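Local coordinates for transcriptional regulator (Streptococcus dysgalactiae, PDB 4YV9), which acts as a receptor for SHP pheromones in quorum sensing and regulates transcription by binding DNA, the peptides probably binding its helical repeat domain, at residues L134-L148 against T159-A172. Residues are numbered along the deposited sequence; the frame is centred on the assembly and turned at random.
Sequences LFSVEQWGYYEIILL and TLFLLTKEMVTSFA
Trp-140 lies flat against helix 157-169, its six-membered ring covered by CB of Met-167, which stands 3.5 Å from the ring centroid and 15° off the normal. The selenium of this selenomethionine approaches the same ring obliquely, 4.9 Å from the centroid, as a Met-aromatic contact, and packs on Leu-148 CD2 (SE to CD2 3.8 Å). Leu-134 CD2 and Glu-144 CB cover the opposite face of the indole, so the ring is sandwiched between its own segment and the helix. Phe-135 fits as a knob into the hole formed by Thr-159, Leu-162, Leu-163 and Glu-166: CD2 of Leu-163 sits almost exactly over the ring centre at 3.4 Å, a CH-pi contact, while Leu-162 CB meets the edge. Leu-148, with CG anti to its backbone N (chi1 173°), brings CD1 to 3.9 Å from CD1 of both Leu-160 and Leu-163. Trp-140 and Phe-171 form a single backbone bridge, its one hydrogen bond running from Trp-140 N to Ser-170 O (2.8 Å). Ser-170 OG turns back to Glu-166 O (2.9 Å). Gly-141 N, at the N-cap, ties down Glu-144 OE1 (2.9 Å); OE2 meets Tyr-133 and Lys-16 of the second subunit. Segments 142-148 and 159-169 run roughly antiparallel, at 154°, consistent with a TPR-like repeat; helix 124-136, carrying Leu-134 and Phe-135, adds Thr-131 against Leu-163 and Thr-159, and helix 179-197 packs against Val-168 and Phe-171.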
loop_
_atom_site.group_PDB
_atom_site.type_symbol
_atom_site.label_atom_id
_atom_site.label_comp_id
_atom_site.label_asym_id
_atom_site.label_seq_id
_atom_site.Cartn_x
_atom_site.Cartn_y
_atom_site.Cartn_z
ATOM N N LEU B 134 21.389 -1.996 -12.099
ATOM C CA LEU B 134 20.270 -2.783 -11.577
ATOM C C LEU B 134 20.705 -4.198 -11.189
ATOM O O LEU B 134 20.255 -4.746 -10.168
ATOM C CB LEU B 134 19.135 -2.847 -12.606
ATOM C CG LEU B 134 18.328 -1.549 -12.792
ATOM C CD1 LEU B 134 17.260 -1.720 -13.861
ATOM C CD2 LEU B 134 17.682 -1.123 -11.474
ATOM N N PHE B 135 21.590 -4.780 -11.996
ATOM C CA PHE B 135 22.152 -6.085 -11.653
ATOM C C PHE B 135 23.026 -6.003 -10.400
ATOM O O PHE B 135 23.166 -6.985 -9.675
ATOM C CB PHE B 135 22.959 -6.654 -12.824
ATOM C CG PHE B 135 22.123 -7.366 -13.846
ATOM C CD1 PHE B 135 21.380 -8.484 -13.495
ATOM C CD2 PHE B 135 22.096 -6.935 -15.161
ATOM C CE1 PHE B 135 20.612 -9.159 -14.433
ATOM C CE2 PHE B 135 21.333 -7.593 -16.106
ATOM C CZ PHE B 135 20.585 -8.707 -15.746
ATOM N N SER B 136 23.595 -4.826 -10.144
ATOM C CA SER B 136 24.558 -4.647 -9.056
ATOM C C SER B 136 23.907 -4.461 -7.687
ATOM O O SER B 136 24.564 -4.597 -6.661
ATOM C CB SER B 136 25.474 -3.453 -9.351
ATOM O OG SER B 136 24.872 -2.229 -8.966
ATOM N N VAL B 137 22.618 -4.147 -7.677
ATOM C CA VAL B 137 21.881 -3.890 -6.439
ATOM C C VAL B 137 21.521 -5.201 -5.688
ATOM O O VAL B 137 21.204 -6.203 -6.324
ATOM C CB VAL B 137 20.604 -3.075 -6.757
ATOM C CG1 VAL B 137 19.639 -3.105 -5.612
ATOM C CG2 VAL B 137 20.971 -1.619 -7.114
ATOM N N GLU B 138 21.582 -5.203 -4.351
ATOM C CA GLU B 138 21.295 -6.415 -3.565
ATOM C C GLU B 138 19.819 -6.539 -3.156
ATOM O O GLU B 138 19.283 -7.648 -3.039
ATOM C CB GLU B 138 22.181 -6.465 -2.316
ATOM C CG GLU B 138 23.666 -6.542 -2.589
ATOM C CD GLU B 138 24.092 -7.852 -3.257
ATOM O OE1 GLU B 138 23.396 -8.889 -3.101
ATOM O OE2 GLU B 138 25.153 -7.842 -3.919
ATOM N N GLN B 139 19.201 -5.392 -2.910
ATOM C CA GLN B 139 17.772 -5.254 -2.668
ATOM C C GLN B 139 17.143 -4.139 -3.468
ATOM O O GLN B 139 17.551 -2.983 -3.414
ATOM C CB GLN B 139 17.522 -5.100 -1.171
ATOM C CG GLN B 139 16.782 -3.867 -0.621
ATOM C CD GLN B 139 16.317 -4.149 0.800
ATOM O OE1 GLN B 139 16.875 -5.047 1.434
ATOM N NE2 GLN B 139 15.406 -3.301 1.358
ATOM N N TRP B 140 16.130 -4.525 -4.221
ATOM C CA TRP B 140 15.418 -3.629 -5.098
ATOM C C TRP B 140 14.439 -2.813 -4.277
ATOM O O TRP B 140 13.645 -3.362 -3.514
ATOM C CB TRP B 140 14.702 -4.428 -6.173
ATOM C CG TRP B 140 15.589 -4.950 -7.250
ATOM C CD1 TRP B 140 16.694 -5.720 -7.106
ATOM C CD2 TRP B 140 15.412 -4.756 -8.656
ATOM N NE1 TRP B 140 17.226 -6.015 -8.331
ATOM C CE2 TRP B 140 16.456 -5.431 -9.305
ATOM C CE3 TRP B 140 14.473 -4.061 -9.426
ATOM C CZ2 TRP B 140 16.596 -5.444 -10.695
ATOM C CZ3 TRP B 140 14.603 -4.076 -10.806
ATOM C CH2 TRP B 140 15.662 -4.763 -11.427
ATOM N N GLY B 141 14.513 -1.497 -4.413
ATOM C CA GLY B 141 13.586 -0.621 -3.725
ATOM C C GLY B 141 12.711 0.037 -4.765
ATOM O O GLY B 141 12.782 -0.304 -5.941
ATOM N N TYR B 142 11.875 0.971 -4.322
ATOM C CA TYR B 142 11.020 1.741 -5.226
ATOM C C TYR B 142 11.796 2.316 -6.424
ATOM O O TYR B 142 11.350 2.223 -7.573
ATOM C CB TYR B 142 10.355 2.863 -4.427
ATOM C CG TYR B 142 9.317 3.658 -5.165
ATOM C CD1 TYR B 142 8.055 3.136 -5.396
ATOM C CD2 TYR B 142 9.585 4.959 -5.595
ATOM C CE1 TYR B 142 7.078 3.881 -6.078
ATOM C CE2 TYR B 142 8.626 5.707 -6.258
ATOM C CZ TYR B 142 7.374 5.165 -6.497
ATOM O OH TYR B 142 6.417 5.909 -7.154
ATOM N N TYR B 143 12.960 2.897 -6.143
ATOM C CA TYR B 143 13.837 3.486 -7.175
ATOM C C TYR B 143 14.151 2.519 -8.314
ATOM O O TYR B 143 13.907 2.818 -9.494
ATOM C CB TYR B 143 15.144 3.955 -6.521
ATOM C CG TYR B 143 16.128 4.737 -7.387
ATOM C CD1 TYR B 143 15.777 5.964 -7.931
ATOM C CD2 TYR B 143 17.435 4.282 -7.578
ATOM C CE1 TYR B 143 16.681 6.707 -8.656
ATOM C CE2 TYR B 143 18.351 5.021 -8.309
ATOM C CZ TYR B 143 17.960 6.233 -8.850
ATOM O OH TYR B 143 18.843 6.997 -9.579
ATOM N N GLU B 144 14.691 1.357 -7.963
ATOM C CA GLU B 144 15.113 0.394 -8.974
ATOM C C GLU B 144 13.917 -0.165 -9.726
ATOM O O GLU B 144 13.987 -0.377 -10.939
ATOM C CB GLU B 144 15.926 -0.744 -8.334
ATOM C CG GLU B 144 17.313 -0.331 -7.856
ATOM C CD GLU B 144 17.304 0.418 -6.513
ATOM O OE1 GLU B 144 16.360 0.245 -5.711
ATOM O OE2 GLU B 144 18.247 1.197 -6.271
ATOM N N ILE B 145 12.816 -0.385 -9.012
ATOM C CA ILE B 145 11.602 -0.922 -9.612
ATOM C C ILE B 145 11.014 0.072 -10.620
ATOM O O ILE B 145 10.624 -0.305 -11.725
ATOM C CB ILE B 145 10.534 -1.263 -8.521
ATOM C CG1 ILE B 145 11.041 -2.364 -7.584
ATOM C CG2 ILE B 145 9.216 -1.697 -9.165
ATOM C CD1 ILE B 145 10.211 -2.456 -6.291
ATOM N N ILE B 146 10.957 1.344 -10.246
ATOM C CA ILE B 146 10.402 2.365 -11.144
ATOM C C ILE B 146 11.320 2.601 -12.356
ATOM O O ILE B 146 10.856 2.788 -13.491
ATOM C CB ILE B 146 10.167 3.680 -10.387
ATOM C CG1 ILE B 146 9.077 3.492 -9.323
ATOM C CG2 ILE B 146 9.793 4.825 -11.358
ATOM C CD1 ILE B 146 7.729 3.153 -9.882
ATOM N N LEU B 147 12.627 2.587 -12.125
ATOM C CA LEU B 147 13.569 2.697 -13.232
ATOM C C LEU B 147 13.344 1.569 -14.240
ATOM O O LEU B 147 13.184 1.822 -15.433
ATOM C CB LEU B 147 15.002 2.684 -12.725
ATOM C CG LEU B 147 15.503 3.991 -12.107
ATOM C CD1 LEU B 147 16.851 3.749 -11.443
ATOM C CD2 LEU B 147 15.603 5.093 -13.194
ATOM N N LEU B 148 13.312 0.332 -13.754
ATOM C CA LEU B 148 13.122 -0.823 -14.622
ATOM C C LEU B 148 11.802 -0.745 -15.367
ATOM O O LEU B 148 11.752 -0.971 -16.574
ATOM C CB LEU B 148 13.175 -2.134 -13.827
ATOM C CG LEU B 148 12.811 -3.394 -14.617
ATOM C CD1 LEU B 148 13.904 -3.689 -15.612
ATOM C CD2 LEU B 148 12.591 -4.598 -13.703
ATOM N N THR B 159 17.669 -9.712 -21.162
ATOM C CA THR B 159 18.182 -8.959 -20.029
ATOM C C THR B 159 17.012 -8.534 -19.155
ATOM O O THR B 159 17.098 -8.562 -17.924
ATOM C CB THR B 159 18.992 -7.725 -20.471
ATOM O OG1 THR B 159 20.152 -8.153 -21.193
ATOM C CG2 THR B 159 19.427 -6.892 -19.263
ATOM N N LEU B 160 15.913 -8.157 -19.801
ATOM C CA LEU B 160 14.694 -7.788 -19.089
ATOM C C LEU B 160 14.205 -8.953 -18.240
ATOM O O LEU B 160 13.861 -8.778 -17.071
ATOM C CB LEU B 160 13.604 -7.359 -20.074
ATOM C CG LEU B 160 12.245 -6.952 -19.495
ATOM C CD1 LEU B 160 12.390 -5.800 -18.535
ATOM C CD2 LEU B 160 11.285 -6.581 -20.618
ATOM N N PHE B 161 14.188 -10.147 -18.828
ATOM C CA PHE B 161 13.748 -11.333 -18.094
ATOM C C PHE B 161 14.645 -11.613 -16.890
ATOM O O PHE B 161 14.159 -11.926 -15.803
ATOM C CB PHE B 161 13.715 -12.557 -19.001
ATOM C CG PHE B 161 13.422 -13.835 -18.270
ATOM C CD1 PHE B 161 12.159 -14.076 -17.752
ATOM C CD2 PHE B 161 14.410 -14.788 -18.089
ATOM C CE1 PHE B 161 11.886 -15.247 -17.067
ATOM C CE2 PHE B 161 14.142 -15.963 -17.412
ATOM C CZ PHE B 161 12.880 -16.193 -16.899
ATOM N N LEU B 162 15.952 -11.510 -17.097
ATOM C CA LEU B 162 16.920 -11.753 -16.034
ATOM C C LEU B 162 16.817 -10.689 -14.940
ATOM O O LEU B 162 16.960 -10.996 -13.757
ATOM C CB LEU B 162 18.342 -11.801 -16.601
ATOM C CG LEU B 162 18.648 -13.020 -17.470
ATOM C CD1 LEU B 162 20.103 -13.020 -17.935
ATOM C CD2 LEU B 162 18.306 -14.305 -16.721
ATOM N N LEU B 163 16.553 -9.449 -15.343
ATOM C CA LEU B 163 16.369 -8.357 -14.397
ATOM C C LEU B 163 15.103 -8.563 -13.590
ATOM O O LEU B 163 15.061 -8.261 -12.396
ATOM C CB LEU B 163 16.316 -7.004 -15.114
ATOM C CG LEU B 163 17.660 -6.414 -15.546
ATOM C CD1 LEU B 163 17.459 -5.148 -16.392
ATOM C CD2 LEU B 163 18.534 -6.128 -14.326
ATOM N N THR B 164 14.073 -9.081 -14.245
ATOM C CA THR B 164 12.808 -9.338 -13.574
ATOM C C THR B 164 12.992 -10.410 -12.494
ATOM O O THR B 164 12.482 -10.256 -11.378
ATOM C CB THR B 164 11.713 -9.767 -14.575
ATOM O OG1 THR B 164 11.548 -8.747 -15.571
ATOM C CG2 THR B 164 10.384 -9.975 -13.853
ATOM N N LYS B 165 13.730 -11.476 -12.825
ATOM C CA LYS B 165 14.052 -12.538 -11.866
ATOM C C LYS B 165 14.776 -11.970 -10.643
ATOM O O LYS B 165 14.477 -12.342 -9.513
ATOM C CB LYS B 165 14.920 -13.635 -12.505
ATOM C CG LYS B 165 14.163 -14.631 -13.373
ATOM C CD LYS B 165 15.066 -15.771 -13.862
ATOM C CE LYS B 165 15.487 -16.674 -12.721
ATOM N NZ LYS B 165 16.344 -17.808 -13.177
ATOM N N GLU B 166 15.739 -11.085 -10.880
ATOM C CA GLU B 166 16.446 -10.434 -9.786
ATOM C C GLU B 166 15.476 -9.666 -8.902
ATOM O O GLU B 166 15.501 -9.809 -7.679
ATOM C CB GLU B 166 17.533 -9.501 -10.321
ATOM C CG GLU B 166 18.734 -10.234 -10.888
ATOM C CD GLU B 166 19.221 -11.339 -9.972
ATOM O OE1 GLU B 166 19.648 -11.042 -8.835
ATOM O OE2 GLU B 166 19.161 -12.513 -10.387
HETATM N N MSE B 167 14.597 -8.886 -9.522
HETATM C CA MSE B 167 13.669 -8.028 -8.788
HETATM C C MSE B 167 12.663 -8.800 -7.936
HETATM O O MSE B 167 12.441 -8.453 -6.774
HETATM C CB MSE B 167 12.910 -7.124 -9.754
HETATM C CG MSE B 167 11.751 -6.382 -9.115
HETATM SE SE MSE B 167 10.684 -5.498 -10.517
HETATM C CE MSE B 167 9.985 -7.099 -11.387
ATOM N N VAL B 168 12.066 -9.848 -8.506
ATOM C CA VAL B 168 11.064 -10.620 -7.770
ATOM C C VAL B 168 11.657 -11.385 -6.586
ATOM O O VAL B 168 10.950 -11.694 -5.627
ATOM C CB VAL B 168 10.325 -11.625 -8.682
ATOM C CG1 VAL B 168 9.451 -10.908 -9.642
ATOM C CG2 VAL B 168 11.303 -12.510 -9.426
ATOM N N THR B 169 12.952 -11.677 -6.640
ATOM C CA THR B 169 13.581 -12.432 -5.566
ATOM C C THR B 169 14.332 -11.543 -4.566
ATOM O O THR B 169 14.778 -12.019 -3.514
ATOM C CB THR B 169 14.550 -13.504 -6.132
ATOM O OG1 THR B 169 15.567 -12.879 -6.922
ATOM C CG2 THR B 169 13.791 -14.501 -7.004
ATOM N N SER B 170 14.417 -10.251 -4.860
ATOM C CA SER B 170 15.210 -9.342 -4.044
ATOM C C SER B 170 14.529 -8.023 -3.689
ATOM O O SER B 170 15.212 -7.047 -3.412
ATOM C CB SER B 170 16.523 -9.026 -4.763
ATOM O OG SER B 170 17.090 -10.196 -5.327
ATOM N N PHE B 171 13.206 -7.962 -3.703
ATOM C CA PHE B 171 12.559 -6.703 -3.342
ATOM C C PHE B 171 12.170 -6.769 -1.880
ATOM O O PHE B 171 12.009 -7.856 -1.322
ATOM C CB PHE B 171 11.331 -6.415 -4.209
ATOM C CG PHE B 171 10.141 -7.255 -3.859
ATOM C CD1 PHE B 171 10.002 -8.533 -4.380
ATOM C CD2 PHE B 171 9.167 -6.773 -2.994
ATOM C CE1 PHE B 171 8.908 -9.318 -4.037
ATOM C CE2 PHE B 171 8.081 -7.543 -2.663
ATOM C CZ PHE B 171 7.947 -8.820 -3.175
ATOM N N ALA B 172 12.007 -5.612 -1.255
ATOM C CA ALA B 172 11.649 -5.599 0.158
ATOM C C ALA B 172 10.251 -5.044 0.373
ATOM O O ALA B 172 9.888 -4.019 -0.208
ATOM C CB ALA B 172 12.664 -4.795 0.952
#